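Local atomic coordinates of superoxide dismutase (Leishmania major, PDB entry 4F2N), a protein that catalyses the dismutation of superoxide into molecular oxygen and hydrogen peroxide at an iron centre held by three histidines and an aspartate. Residues K80-E83 with E84-L87; C114-P117 with G118-M122. All blocks are in the same frame, centred on the assembly; numbering follows the deposited sequence.

Contact 1. Residues K80-E83 with E84-L87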
loop_
_atom_site.group_PDB
_atom_site.type_symbol
_atom_site.label_atom_id
_atom_site.label_comp_id
_atom_site.label_asym_id
_atom_site.label_seq_id
_atom_site.Cartn_x
_atom_site.Cartn_y
_atom_site.Cartn_z
ATOM N N LYS B 80 -3.544 3.660 -29.351
ATOM C CA LYS B 80 -2.328 2.972 -28.908
ATOM C C LYS B 80 -2.601 2.067 -27.725
ATOM O O LYS B 80 -3.608 2.257 -27.034
ATOM C CB LYS B 80 -1.251 3.994 -28.549
ATOM C CG LYS B 80 -0.700 4.730 -29.765
ATOM C CD LYS B 80 -0.037 6.026 -29.312
ATOM C CE LYS B 80 0.912 6.612 -30.363
ATOM N NZ LYS B 80 0.509 6.233 -31.746
ATOM N N THR B 81 -1.721 1.091 -27.491
ATOM C CA THR B 81 -1.828 0.233 -26.295
ATOM C C THR B 81 -1.544 0.998 -25.009
ATOM O O THR B 81 -0.766 1.977 -24.975
ATOM C CB THR B 81 -0.877 -0.993 -26.327
ATOM O OG1 THR B 81 0.485 -0.540 -26.411
ATOM C CG2 THR B 81 -1.190 -1.891 -27.549
ATOM N N ILE B 82 -2.173 0.537 -23.948
ATOM C CA ILE B 82 -1.856 1.012 -22.607
ATOM C C ILE B 82 -0.372 0.792 -22.294
ATOM O O ILE B 82 0.265 1.656 -21.706
ATOM C CB ILE B 82 -2.765 0.337 -21.560
ATOM C CG1 ILE B 82 -4.260 0.635 -21.865
ATOM C CG2 ILE B 82 -2.395 0.768 -20.136
ATOM C CD1 ILE B 82 -4.634 2.106 -21.869
ATOM N N GLU B 83 0.189 -0.341 -22.723
ATOM C CA GLU B 83 1.622 -0.600 -22.512
ATOM C C GLU B 83 2.525 0.462 -23.147
ATOM O O GLU B 83 3.594 0.804 -22.628
ATOM C CB GLU B 83 1.973 -1.963 -23.078
ATOM C CG GLU B 83 1.474 -3.062 -22.173
ATOM C CD GLU B 83 1.452 -4.405 -22.866
ATOM O OE1 GLU B 83 2.552 -4.952 -23.062
ATOM O OE2 GLU B 83 0.342 -4.904 -23.181
ATOM N N GLU B 84 2.098 0.999 -24.275
ATOM C CA GLU B 84 2.853 2.086 -24.885
ATOM C C GLU B 84 2.897 3.308 -23.941
ATOM O O GLU B 84 3.935 3.969 -23.804
ATOM C CB GLU B 84 2.256 2.439 -26.250
ATOM C CG GLU B 84 3.011 3.514 -26.992
ATOM C CD GLU B 84 2.789 3.477 -28.504
ATOM O OE1 GLU B 84 2.323 2.445 -29.060
ATOM O OE2 GLU B 84 3.091 4.506 -29.142
ATOM N N ILE B 85 1.785 3.600 -23.276
ATOM C CA ILE B 85 1.776 4.712 -22.308
ATOM C C ILE B 85 2.755 4.430 -21.132
ATOM O O ILE B 85 3.547 5.281 -20.746
ATOM C CB ILE B 85 0.356 5.034 -21.794
ATOM C CG1 ILE B 85 -0.627 5.310 -22.959
ATOM C CG2 ILE B 85 0.394 6.194 -20.802
ATOM C CD1 ILE B 85 -2.066 5.532 -22.528
ATOM N N ILE B 86 2.699 3.213 -20.603
ATOM C CA ILE B 86 3.591 2.764 -19.535
ATOM C C ILE B 86 5.037 2.966 -19.948
ATOM O O ILE B 86 5.829 3.588 -19.211
ATOM C CB ILE B 86 3.307 1.283 -19.192
ATOM C CG1 ILE B 86 1.853 1.128 -18.713
ATOM C CG2 ILE B 86 4.282 0.738 -18.136
ATOM C CD1 ILE B 86 1.489 -0.297 -18.418
ATOM N N LEU B 87 5.389 2.464 -21.137
ATOM C CA LEU B 87 6.768 2.526 -21.584
ATOM C C LEU B 87 7.250 3.952 -21.866
ATOM O O LEU B 87 8.426 4.243 -21.682
ATOM C CB LEU B 87 6.994 1.614 -22.800
ATOM C CG LEU B 87 6.864 0.103 -22.491
ATOM C CD1 LEU B 87 7.028 -0.695 -23.784
ATOM C CD2 LEU B 87 7.867 -0.369 -21.437
#
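Thr81 caps the N-terminus of helix 82-89: its OG1 accepts from Glu84 N at 3.1 Å, with a bent N-H...O angle of 143°. A chi1 of 60° tucks the hydroxyl inward, toward the start of the helix. Thr81 O takes weak bonds from Glu84 N and Ile85 N as well. Regular i to i+4 bonding follows, with Ile86 N 3.1 Å from Ile82 O and Leu87 N 2.9 Å from Glu83 O. Outside the turn, the aliphatic part of Lys80 runs obliquely past the Glu84 carboxylate; Lys80 CE lies 3.3 Å from Glu84 OE2, while NZ stays 4.1 Å from it, too far for a salt bridge. On another face, Ile82 CD1 meets Ile85 CD1 at 4.3 Å, and the three isoleucines lean on helix 96-113. Glu83 is buried, its two carboxylate oxygens taking the backbone N-H groups of Thr25 and Leu26, which ties the N-terminal segment to this helix. At the helix opening, Glu84 N is held by Thr81 OG1 and, weakly, by Thr81 O, and the Glu84 carboxylate near this positive end of the dipole would probably be mildly stabilised as an anion.

Contact 2. Residues C114-P117 with G118-M122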
loop_
_atom_site.group_PDB
_atom_site.type_symbol
_atom_site.label_atom_id
_atom_site.label_comp_id
_atom_site.label_asym_id
_atom_site.label_seq_id
_atom_site.Cartn_x
_atom_site.Cartn_y
_atom_site.Cartn_z
ATOM N N CYS B 114 -6.097 -13.522 -15.414
ATOM C CA CYS B 114 -5.491 -14.633 -14.680
ATOM C C CYS B 114 -6.465 -15.413 -13.808
ATOM O O CYS B 114 -6.055 -16.399 -13.199
ATOM C CB CYS B 114 -4.400 -14.122 -13.755
ATOM S SG CYS B 114 -3.017 -13.538 -14.723
ATOM N N LEU B 115 -7.703 -14.923 -13.691
ATOM C CA LEU B 115 -8.662 -15.498 -12.747
ATOM C C LEU B 115 -9.953 -15.950 -13.405
ATOM O O LEU B 115 -10.399 -15.372 -14.414
ATOM C CB LEU B 115 -9.005 -14.519 -11.605
ATOM C CG LEU B 115 -7.828 -13.803 -10.924
ATOM C CD1 LEU B 115 -8.316 -12.702 -9.973
ATOM C CD2 LEU B 115 -7.017 -14.859 -10.169
ATOM N N SER B 116 -10.554 -16.961 -12.785
ATOM C CA SER B 116 -11.829 -17.528 -13.223
ATOM C C SER B 116 -12.522 -18.262 -12.059
ATOM O O SER B 116 -11.860 -18.957 -11.288
ATOM C CB SER B 116 -11.583 -18.519 -14.381
ATOM O OG SER B 116 -12.802 -18.800 -15.050
ATOM N N PRO B 117 -13.863 -18.152 -11.944
ATOM C CA PRO B 117 -14.558 -18.932 -10.897
ATOM C C PRO B 117 -14.167 -20.401 -10.941
ATOM O O PRO B 117 -14.277 -21.028 -11.988
ATOM C CB PRO B 117 -16.042 -18.736 -11.241
ATOM C CG PRO B 117 -16.074 -17.375 -11.888
ATOM C CD PRO B 117 -14.808 -17.324 -12.718
ATOM N N GLY B 118 -13.659 -20.922 -9.824
ATOM C CA GLY B 118 -13.233 -22.323 -9.737
ATOM C C GLY B 118 -11.940 -22.658 -10.456
ATOM O O GLY B 118 -11.545 -23.819 -10.520
ATOM N N GLY B 119 -11.269 -21.640 -10.987
ATOM C CA GLY B 119 -10.029 -21.803 -11.759
ATOM C C GLY B 119 -10.179 -22.590 -13.064
ATOM O O GLY B 119 -11.281 -23.011 -13.423
ATOM N N LYS B 120 -9.076 -22.753 -13.791
ATOM C CA LYS B 120 -8.992 -23.738 -14.877
ATOM C C LYS B 120 -7.717 -24.563 -14.644
ATOM O O LYS B 120 -6.682 -23.994 -14.274
ATOM C CB LYS B 120 -8.949 -23.053 -16.248
ATOM C CG LYS B 120 -10.100 -22.093 -16.503
ATOM C CD LYS B 120 -10.272 -21.759 -17.971
ATOM C CE LYS B 120 -11.505 -20.885 -18.190
ATOM N NZ LYS B 120 -12.759 -21.642 -17.917
ATOM N N PRO B 121 -7.767 -25.892 -14.870
ATOM C CA PRO B 121 -6.582 -26.731 -14.592
ATOM C C PRO B 121 -5.388 -26.359 -15.454
ATOM O O PRO B 121 -5.552 -25.874 -16.569
ATOM C CB PRO B 121 -7.066 -28.162 -14.914
ATOM C CG PRO B 121 -8.552 -28.080 -14.878
ATOM C CD PRO B 121 -8.918 -26.698 -15.320
ATOM N N MET B 122 -4.197 -26.560 -14.912
ATOM C CA MET B 122 -2.951 -26.207 -15.581
ATOM C C MET B 122 -2.641 -27.212 -16.684
ATOM O O MET B 122 -2.532 -28.405 -16.419
ATOM C CB MET B 122 -1.816 -26.200 -14.574
ATOM C CG MET B 122 -0.489 -25.672 -15.105
ATOM S SD MET B 122 0.743 -25.878 -13.810
ATOM C CE MET B 122 0.197 -24.669 -12.605
#
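Ser116 and Gly119 close a type II beta turn across Pro117 and Gly118, and its backbone bond is the one hydrogen bond between 114-117 and 118-122. Gly119 N donates to Ser116 O over 2.8 Å with an N-H...O angle of 155°. The donor stands above the plane of the Ser116 carbonyl, 42° out of it, so the bond closing this tight reversal misses the carbonyl lone pairs. Gly118 N is also near Ser116 O, but its angle is too poor for a bond.

The backbone conformation explains the residues at the corner. Pro117 suits the first corner position, where its ring holds phi near the value the turn needs. Gly118 follows at a positive phi of 74°, as a type II turn requires at its second corner, a conformation that favours glycine. Gly119 has positive phi too, and leads the chain out of the turn in an extended course.

Side-chain contact is slight. The Lys120 chain, extended as far as CE, brings that carbon to 4.0 Å from Ser116 OG, and a bend at the last torsion leaves NZ at a like distance. That hydroxyl, anti to the Ser116 backbone N, points to the same side as the lysine end, and the approach is loose. The Lys120 side chain also lies against Asp217 and Glu219.

The turn lies at the surface in the loop joining helix 96-113 to helix 124-134. Backbone bonds from Cys114, Ser116 and Lys120 reach residues 215-218, ahead of and at the start of helix 218-229, while Gly118 bonds with Gln47. Leu115 packs inward on Ile46 and Met50, and Met122 touches Trp218 of helix 218-229 and Glu127 and Ile130 of helix 124-134.

Contact 1 comes first along the chain, at the start of helix 82-89, and contact 2 follows in the loop after helix 96-113. Their centres are 27 Å apart, on opposite sides of the chain's centre, and their nearest atoms are about 13 Å apart without touching. Helix 96-113 connects them: contact 1 rests against its side through Ala102, His105 and Phe106, and contact 2 begins directly beyond its end. The same helix carries His108, an iron ligand. Contact 1 lies within the alpha-hairpin domain, whereas contact 2 lies in the loop between helix 96-113 and helix 124-134; the C-terminal domain supplies the ligands Asp191 and His195.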